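Local atomic coordinates of capsid protein (Macrobrachium rosenbergii nodavirus, PDB entry 5YKU), a protein that forms the shell of a shrimp nodavirus particle, the part described here being the protrusion (P) domain, which probably builds the dimeric surface spikes. Residues E24-Y29 with V101-G106; E54-C59 with F75-I80. All blocks are in the same frame, centred on the assembly; numbering follows the deposited sequence.

Contact 1 (E24-Y29 with V101-G106); sequences ELKQTY and VTDYQG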
loop_
_atom_site.group_PDB
_atom_site.type_symbol
_atom_site.label_atom_id
_atom_site.label_comp_id
_atom_site.label_asym_id
_atom_site.label_seq_id
_atom_site.Cartn_x
_atom_site.Cartn_y
_atom_site.Cartn_z
ATOM N N GLU A 24 15.039 10.452 -5.297
ATOM C CA GLU A 24 16.153 10.985 -4.441
ATOM C C GLU A 24 16.343 9.972 -3.298
ATOM O O GLU A 24 15.460 9.145 -3.014
ATOM C CB GLU A 24 15.857 12.372 -3.883
ATOM C CG GLU A 24 15.689 13.445 -4.950
ATOM C CD GLU A 24 16.970 13.733 -5.669
ATOM O OE1 GLU A 24 18.078 13.699 -5.103
ATOM O OE2 GLU A 24 16.973 14.151 -6.918
ATOM N N LEU A 25 17.454 10.032 -2.611
ATOM C CA LEU A 25 17.771 9.125 -1.507
ATOM C C LEU A 25 16.935 9.319 -0.359
ATOM O O LEU A 25 16.569 8.282 0.311
ATOM C CB LEU A 25 19.283 9.192 -1.108
ATOM C CG LEU A 25 20.216 8.868 -2.215
ATOM C CD1 LEU A 25 21.688 8.973 -1.685
ATOM C CD2 LEU A 25 19.996 7.569 -2.878
ATOM N N LYS A 26 16.476 10.461 0.007
ATOM C CA LYS A 26 15.540 10.762 1.022
ATOM C C LYS A 26 14.387 11.478 0.431
ATOM O O LYS A 26 14.597 12.534 -0.215
ATOM C CB LYS A 26 16.092 11.618 2.169
ATOM C CG LYS A 26 17.021 10.690 3.054
ATOM C CD LYS A 26 17.495 11.505 4.280
ATOM C CE LYS A 26 18.552 10.840 5.098
ATOM N NZ LYS A 26 18.828 9.467 4.740
ATOM N N GLN A 27 13.154 11.060 0.625
ATOM C CA GLN A 27 11.993 11.716 0.003
ATOM C C GLN A 27 10.787 11.502 0.842
ATOM O O GLN A 27 10.609 10.395 1.441
ATOM C CB GLN A 27 11.783 11.148 -1.429
ATOM C CG GLN A 27 11.012 12.062 -2.412
ATOM C CD GLN A 27 10.952 11.349 -3.759
ATOM O OE1 GLN A 27 11.883 11.040 -4.310
ATOM N NE2 GLN A 27 9.733 10.848 -4.098
ATOM N N THR A 28 9.877 12.415 0.902
ATOM C CA THR A 28 8.583 12.282 1.391
ATOM C C THR A 28 7.634 12.696 0.321
ATOM O O THR A 28 7.788 13.821 -0.275
ATOM C CB THR A 28 8.305 13.148 2.655
ATOM O OG1 THR A 28 9.159 12.655 3.703
ATOM C CG2 THR A 28 6.910 13.111 3.183
ATOM N N TYR A 29 6.655 11.896 -0.059
ATOM C CA TYR A 29 5.821 12.133 -1.184
ATOM C C TYR A 29 4.502 11.408 -1.034
ATOM O O TYR A 29 4.324 10.656 -0.093
ATOM C CB TYR A 29 6.571 11.763 -2.451
ATOM C CG TYR A 29 7.006 10.278 -2.634
ATOM C CD1 TYR A 29 8.062 9.789 -1.943
ATOM C CD2 TYR A 29 6.359 9.432 -3.463
ATOM C CE1 TYR A 29 8.576 8.526 -2.101
ATOM C CE2 TYR A 29 6.755 8.139 -3.665
ATOM C CZ TYR A 29 7.938 7.670 -3.025
ATOM O OH TYR A 29 8.410 6.400 -3.216
ATOM N N VAL A 101 7.446 7.778 2.954
ATOM C CA VAL A 101 8.704 8.317 3.451
ATOM C C VAL A 101 9.790 7.316 3.120
ATOM O O VAL A 101 9.697 6.135 3.579
ATOM C CB VAL A 101 8.639 8.623 4.923
ATOM C CG1 VAL A 101 10.021 9.135 5.422
ATOM C CG2 VAL A 101 7.509 9.567 5.319
ATOM N N THR A 102 10.700 7.704 2.277
ATOM C CA THR A 102 11.753 6.803 1.787
ATOM C C THR A 102 13.088 7.259 2.238
ATOM O O THR A 102 13.395 8.422 2.245
ATOM C CB THR A 102 11.689 6.547 0.310
ATOM O OG1 THR A 102 11.742 7.815 -0.371
ATOM C CG2 THR A 102 10.383 5.855 -0.105
ATOM N N ASP A 103 13.947 6.330 2.588
ATOM C CA ASP A 103 15.322 6.542 3.011
ATOM C C ASP A 103 16.127 5.367 2.411
ATOM O O ASP A 103 16.094 4.238 2.902
ATOM C CB ASP A 103 15.420 6.574 4.555
ATOM C CG ASP A 103 16.816 6.702 5.016
ATOM O OD1 ASP A 103 17.782 6.639 4.270
ATOM O OD2 ASP A 103 16.916 6.701 6.286
ATOM N N TYR A 104 16.726 5.592 1.272
ATOM C CA TYR A 104 17.432 4.610 0.491
ATOM C C TYR A 104 18.916 4.922 0.556
ATOM O O TYR A 104 19.288 6.067 0.228
ATOM C CB TYR A 104 16.944 4.586 -0.959
ATOM C CG TYR A 104 15.583 4.023 -1.300
ATOM C CD1 TYR A 104 14.574 3.884 -0.336
ATOM C CD2 TYR A 104 15.271 3.641 -2.608
ATOM C CE1 TYR A 104 13.306 3.403 -0.671
ATOM C CE2 TYR A 104 14.047 3.156 -2.932
ATOM C CZ TYR A 104 13.036 3.077 -1.971
ATOM O OH TYR A 104 11.767 2.589 -2.259
ATOM N N GLN A 105 19.775 4.007 0.888
ATOM C CA GLN A 105 21.238 4.305 0.895
ATOM C C GLN A 105 21.721 4.539 -0.484
ATOM O O GLN A 105 22.518 5.440 -0.742
ATOM C CB GLN A 105 21.984 3.206 1.548
ATOM C CG GLN A 105 23.518 3.447 1.561
ATOM C CD GLN A 105 24.226 2.270 2.105
ATOM O OE1 GLN A 105 24.856 1.525 1.279
ATOM N NE2 GLN A 105 24.114 2.048 3.279
ATOM N N GLY A 106 21.247 3.760 -1.453
ATOM C CA GLY A 106 21.446 3.909 -2.885
ATOM C C GLY A 106 20.185 3.831 -3.666
ATOM O O GLY A 106 19.220 3.209 -3.147
HETATM O O HOH W 1 14.299 7.640 -1.108
HETATM O O HOH W 2 8.825 3.665 -2.309
#

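Contact 2 (E54-C59 with F75-I80); sequences EVLQKC and FDTSAI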
loop_
_atom_site.group_PDB
_atom_site.type_symbol
_atom_site.label_atom_id
_atom_site.label_comp_id
_atom_site.label_asym_id
_atom_site.label_seq_id
_atom_site.Cartn_x
_atom_site.Cartn_y
_atom_site.Cartn_z
ATOM N N GLU A 54 20.245 -4.628 -2.063
ATOM C CA GLU A 54 21.399 -4.715 -1.186
ATOM C C GLU A 54 21.887 -3.333 -0.733
ATOM O O GLU A 54 23.016 -3.271 -0.179
ATOM C CB GLU A 54 22.524 -5.591 -1.736
ATOM C CG GLU A 54 22.007 -7.019 -2.089
ATOM C CD GLU A 54 21.293 -7.889 -1.004
ATOM O OE1 GLU A 54 21.221 -7.635 0.249
ATOM O OE2 GLU A 54 20.614 -8.945 -1.409
ATOM N N VAL A 55 21.162 -2.276 -0.949
ATOM C CA VAL A 55 21.551 -0.911 -0.622
ATOM C C VAL A 55 20.506 -0.247 0.226
ATOM O O VAL A 55 20.285 0.976 0.182
ATOM C CB VAL A 55 22.055 -0.107 -1.817
ATOM C CG1 VAL A 55 23.350 -0.705 -2.366
ATOM C CG2 VAL A 55 21.039 0.026 -2.886
ATOM N N LEU A 56 19.875 -1.055 1.100
ATOM C CA LEU A 56 19.195 -0.531 2.242
ATOM C C LEU A 56 18.081 0.440 1.893
ATOM O O LEU A 56 18.086 1.640 2.187
ATOM C CB LEU A 56 20.100 0.124 3.289
ATOM C CG LEU A 56 21.098 -0.815 3.982
ATOM C CD1 LEU A 56 22.296 -1.202 3.142
ATOM C CD2 LEU A 56 21.621 -0.102 5.303
ATOM N N GLN A 57 17.091 -0.010 1.125
ATOM C CA GLN A 57 16.007 0.799 0.614
ATOM C C GLN A 57 14.840 0.707 1.577
ATOM O O GLN A 57 14.069 -0.278 1.601
ATOM C CB GLN A 57 15.698 0.395 -0.849
ATOM C CG GLN A 57 16.873 0.679 -1.737
ATOM C CD GLN A 57 16.710 0.388 -3.194
ATOM O OE1 GLN A 57 15.854 -0.457 -3.584
ATOM N NE2 GLN A 57 17.478 1.014 -3.999
ATOM N N LYS A 58 14.675 1.685 2.448
ATOM C CA LYS A 58 13.639 1.731 3.454
ATOM C C LYS A 58 12.460 2.574 2.992
ATOM O O LYS A 58 12.655 3.708 2.494
ATOM C CB LYS A 58 14.179 2.394 4.738
ATOM C CG LYS A 58 13.195 2.326 5.910
ATOM C CD LYS A 58 13.744 3.062 7.171
ATOM C CE LYS A 58 12.792 2.991 8.287
ATOM N NZ LYS A 58 13.487 3.727 9.430
ATOM N N CYS A 59 11.250 2.042 3.140
ATOM C CA CYS A 59 10.055 2.820 2.825
ATOM C C CYS A 59 9.013 2.592 3.895
ATOM O O CYS A 59 8.809 1.439 4.300
ATOM C CB CYS A 59 9.526 2.322 1.444
ATOM S SG CYS A 59 7.942 3.111 0.984
ATOM N N PHE A 75 11.748 -3.010 3.815
ATOM C CA PHE A 75 13.235 -2.915 3.864
ATOM C C PHE A 75 13.767 -4.117 3.231
ATOM O O PHE A 75 13.296 -5.230 3.505
ATOM C CB PHE A 75 13.738 -2.787 5.302
ATOM C CG PHE A 75 15.157 -2.316 5.395
ATOM C CD1 PHE A 75 15.461 -1.031 4.987
ATOM C CD2 PHE A 75 16.165 -3.081 5.802
ATOM C CE1 PHE A 75 16.733 -0.493 5.126
ATOM C CE2 PHE A 75 17.488 -2.576 5.886
ATOM C CZ PHE A 75 17.752 -1.283 5.621
ATOM N N ASP A 76 14.776 -4.002 2.367
ATOM C CA ASP A 76 15.226 -5.116 1.534
ATOM C C ASP A 76 16.540 -5.714 1.882
ATOM O O ASP A 76 16.939 -6.623 1.179
ATOM C CB ASP A 76 15.154 -4.672 0.072
ATOM C CG ASP A 76 16.134 -3.575 -0.306
ATOM O OD1 ASP A 76 16.789 -3.005 0.617
ATOM O OD2 ASP A 76 16.264 -3.345 -1.570
ATOM N N THR A 77 17.249 -5.244 2.874
ATOM C CA THR A 77 18.658 -5.637 3.051
ATOM C C THR A 77 18.887 -6.164 4.419
ATOM O O THR A 77 18.788 -5.433 5.432
ATOM C CB THR A 77 19.601 -4.445 2.782
ATOM O OG1 THR A 77 19.343 -3.910 1.462
ATOM C CG2 THR A 77 21.020 -4.841 2.894
ATOM N N SER A 78 19.199 -7.433 4.550
ATOM C CA SER A 78 19.483 -8.147 5.803
ATOM C C SER A 78 18.278 -8.270 6.712
ATOM O O SER A 78 17.660 -9.321 6.763
ATOM C CB SER A 78 20.669 -7.587 6.542
ATOM O OG SER A 78 20.863 -8.607 7.563
ATOM N N ALA A 79 17.916 -7.217 7.389
ATOM C CA ALA A 79 16.737 -7.185 8.244
ATOM C C ALA A 79 15.490 -6.878 7.436
ATOM O O ALA A 79 15.006 -5.751 7.336
ATOM C CB ALA A 79 16.950 -6.156 9.380
ATOM N N ILE A 80 14.983 -7.894 6.785
ATOM C CA ILE A 80 13.928 -7.714 5.778
ATOM C C ILE A 80 12.652 -7.291 6.478
ATOM O O ILE A 80 12.222 -7.943 7.458
ATOM C CB ILE A 80 13.747 -8.924 4.873
ATOM C CG1 ILE A 80 15.085 -9.275 4.211
ATOM C CG2 ILE A 80 12.608 -8.681 3.826
ATOM C CD1 ILE A 80 15.012 -10.513 3.411
#

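Contact 1 (E24-Y29 with V101-G106)
The Tyr29 ring meets Thr102 with its edge: Thr102 OG1 lies in the ring plane, 3.7 Å from Tyr29 CE1, and Thr102 CG2 packs beside the same carbon and Tyr29 OH, the two side chains crossing at about a right angle. Over one face of the Tyr104 ring, offset toward its rim, sits a water that also binds Thr102 OG1 and donates to Glu24 O and, weakly, to Leu25 O. A second water bridges the phenol oxygens Tyr29 OH and Tyr104 OH; Tyr29 OH is further bonded to Val20 O, while Pro22 packs against both tyrosines and Thr102. In the main chain, Thr102 N gives Gln27 O a nearly linear bond of 2.8 Å (177°), returned by Gln27 N to Thr102 O at 3.1 Å. Tyr104 N binds Leu25 O at 2.9 Å, just beyond the paired residues, and Leu25 CD2 lies 3.5 Å from Tyr104 O. On the sheet face carrying Lys26, Thr28, Val101 and Asp103, Lys26 runs beside Asp103 and is nearly eclipsed at its last torsion (chi4 -9°), which brings NZ to Asp103 OD1 in a 3.1 Å salt bridge whose hydrogen bond is weak. Further along, Thr28 OG1 rests against both methyls of Val101. Alternating hydrogen-bonded and non-hydrogen-bonded pairs mark an antiparallel ladder, here joining strand 26-33, outermost within this chain, to strand 96-104 of the P-domain's all-beta fold.

Contact 2 (E54-C59 with F75-I80)
Asp76 OD1 is gripped by two donors from opposite faces of its carboxylate plane: Gln57 N at 3.1 Å, nearly straight at 169°, and Thr77 OG1 at 2.8 Å. The Thr77 hydroxyl gives its proton to this oxygen and in turn accepts from Leu56 N, with OG1 2.9 Å from that nitrogen, so successive amides of 54-59 are held by neighbouring side chains of 75-80. With CG between its backbone N and carbonyl carbon (chi1 67°), the Asp76 carboxylate comes up to the 54-59 backbone. The other oxygen, OD2, takes a bond from Ser53 OG and a salt bridge from Arg50, which also donates to Gln57 OE1. The Gln57 amide and Asp76 carboxylate planes are nearly parallel (9° apart) but offset, not in one plane. These bonds tie the turn following strand 69-75 to the residues leading into its antiparallel neighbour, strand 57-63, at one end of the sheet. On the apolar side, Phe75 and Leu56 lie side by side, with Phe75 CZ 3.6 Å from Leu56 CB. Lys58 CA sits in the ring plane at the edge, 3.6 Å from Phe75 CD1, and Lys58 CB is close to the same carbon. Thr77 CG2 touches Leu56 CD1 and Glu54 OE1, each at 3.9 Å.

Both contacts lie toward the same end of the sheet, with centres about 12 Å apart, and strands 96-104 and 57-63, one from each, are neighbours in it. Backbone bonding between Asp103 and Lys58 joins them, and Gly106 O accepts from Gln57 NE2, so the end of 101-106 is tied to contact 2. Contact 1 is largely a surface contact built on main-chain pairing, supplemented by waters and one salt bridge. Contact 2, partly buried, has no such ladder: side-chain oxygens accept backbone N-H groups of 54-59. Along the chain, contact 2 is nested inside the loop that contact 1 closes.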